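Local coordinates for protein malonate decarboxylase subunit alpha (Acinetobacter baumannii ATCC 17978, PDB 6MPR) that probably acts as the acyl-carrier-protein transferase subunit of malonate decarboxylase, exchanging acetyl for malonyl on the carrier protein, at residues S177-P182 against L346-M351. Residues are numbered along the deposited sequence; the frame is centred on the assembly and turned at random. Where two conformers were deposited one is given.
Sequences STEDSP and LRSNRM
The backbones of T178 and E179 run beside those of S348 and R350, with CA atoms 4.8 Å apart at E179 and R350. R350 N donates a hydrogen bond to E179 O at 3.0 Å. One water donates hydrogen bonds to E179 O and N349 OD1 and accepts one from M351 N. E179 N donates a nearly straight hydrogen bond to S348 OG, 3.1 Å away. S348 OG sits between its own backbone N and carbonyl carbon (chi1 52°), facing the turn, and is also bonded to P176 O. T178 CB rests 3.2 Å from S348 O, which is buried and has no polar partner in the model.

Residues 178-181 form a type II' beta turn, closed by S181 N to T178 O, that leads into helix 181-189. N349 is the N-cap of helix 350-359, its side chain capping the backbone N of M352. The contact joins the segment leading into the first helix to the N-terminal end of the second. R350 NH1 is shared by two carboxylates. E179 OE1 meets it at 2.8 Å through its anti lone pair. R350 NH1 also forms a salt bridge with D180 OD1 at 2.8 Å, approaching on the syn side of that oxygen but tilted out of the carboxylate plane. Both oxygens lie near the guanidinium plane, at its edge; the E179 carboxylate stands nearly perpendicular to that plane, at 82°. Gripping one nitrogen together, the two acids help fix the guanidinium's orientation. E179 OE1 also accepts from Q69 N, and D180 OD2 bonds Y147 OH.

T178 CG2 lies over one face of the R347 guanidinium, toward its rim, 3.9 Å from NH1. P182 CG packs obliquely near NH2. R347 NH1 pairs with D213, while NE forms a salt bridge to E186 of the second subunit, which also accepts from N349 ND2.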
# COMPACT_ATOMS: atom_id res chain seq x y z
N SER A 177 12.70 9.40 13.17
CA SER A 177 13.18 9.22 11.81
C SER A 177 13.14 7.77 11.36
O SER A 177 13.98 7.34 10.55
CB SER A 177 14.58 9.81 11.66
OG SER A 177 14.51 11.20 11.82
N THR A 178 12.19 6.99 11.88
CA THR A 178 11.99 5.62 11.43
C THR A 178 11.81 5.55 9.92
O THR A 178 12.47 4.76 9.24
CB THR A 178 10.79 5.02 12.17
OG1 THR A 178 11.11 4.89 13.58
CG2 THR A 178 10.45 3.65 11.61
N GLU A 179 10.94 6.41 9.36
CA GLU A 179 10.79 6.55 7.91
C GLU A 179 10.64 5.21 7.19
O GLU A 179 9.72 4.44 7.51
CB GLU A 179 11.98 7.33 7.31
CG GLU A 179 11.95 8.85 7.67
CD GLU A 179 13.05 9.66 6.97
OE1 GLU A 179 13.01 9.79 5.72
OE2 GLU A 179 13.95 10.16 7.67
N ASP A 180 11.52 4.95 6.20
CA ASP A 180 11.44 3.75 5.37
C ASP A 180 12.05 2.52 6.02
O ASP A 180 11.86 1.42 5.50
CB ASP A 180 12.17 3.90 4.01
CG ASP A 180 12.01 5.28 3.36
OD1 ASP A 180 11.99 6.31 4.05
OD2 ASP A 180 11.98 5.32 2.11
N SER A 181 12.80 2.67 7.11
CA SER A 181 13.70 1.59 7.52
C SER A 181 13.01 0.25 7.72
O SER A 181 13.53 -0.77 7.24
CB SER A 181 14.48 2.04 8.76
OG SER A 181 15.31 3.14 8.42
N PRO A 182 11.85 0.15 8.40
CA PRO A 182 11.26 -1.18 8.59
C PRO A 182 10.87 -1.85 7.28
O PRO A 182 10.99 -3.07 7.15
CB PRO A 182 10.03 -0.90 9.47
CG PRO A 182 10.28 0.44 10.09
CD PRO A 182 11.03 1.20 9.03
N LEU A 346 7.91 10.56 18.62
CA LEU A 346 7.26 10.24 17.36
C LEU A 346 7.71 8.89 16.81
O LEU A 346 8.88 8.53 16.90
CB LEU A 346 7.58 11.33 16.33
CG LEU A 346 7.09 11.19 14.88
CD1 LEU A 346 5.55 11.24 14.80
CD2 LEU A 346 7.72 12.24 13.94
N ARG A 347 6.76 8.16 16.20
CA ARG A 347 7.05 6.99 15.37
C ARG A 347 6.52 7.30 13.97
O ARG A 347 5.31 7.20 13.72
CB ARG A 347 6.42 5.72 15.95
CG ARG A 347 6.24 4.55 14.99
CD ARG A 347 7.39 3.53 14.99
NE ARG A 347 7.06 2.41 14.12
CZ ARG A 347 7.84 1.36 13.85
NH1 ARG A 347 9.06 1.26 14.39
NH2 ARG A 347 7.41 0.42 13.02
N SER A 348 7.41 7.73 13.08
CA SER A 348 7.03 7.83 11.68
C SER A 348 7.07 6.44 11.06
O SER A 348 7.63 5.49 11.60
CB SER A 348 7.97 8.76 10.93
OG SER A 348 9.31 8.37 11.16
N ASN A 349 6.43 6.33 9.90
CA ASN A 349 6.43 5.07 9.18
C ASN A 349 6.03 5.42 7.75
O ASN A 349 4.84 5.57 7.47
CB ASN A 349 5.47 4.08 9.83
CG ASN A 349 5.48 2.71 9.19
OD1 ASN A 349 5.69 2.58 7.98
ND2 ASN A 349 5.23 1.68 10.00
N ARG A 350 7.02 5.56 6.86
CA ARG A 350 6.70 6.07 5.52
C ARG A 350 5.82 5.10 4.75
O ARG A 350 4.88 5.53 4.05
CB ARG A 350 7.98 6.41 4.74
CG ARG A 350 7.69 6.83 3.27
CD ARG A 350 8.84 7.63 2.64
NE ARG A 350 8.83 9.02 3.10
CZ ARG A 350 9.74 9.57 3.91
NH1 ARG A 350 10.77 8.86 4.34
NH2 ARG A 350 9.63 10.84 4.28
N MET A 351 6.06 3.80 4.87
CA MET A 351 5.21 2.83 4.17
C MET A 351 3.76 2.94 4.64
O MET A 351 2.83 2.98 3.83
CB MET A 351 5.72 1.41 4.36
CG MET A 351 4.75 0.39 3.76
SD MET A 351 5.50 -1.05 3.00
CE MET A 351 5.70 -2.16 4.37
O HOH W 1 8.28 2.34 6.33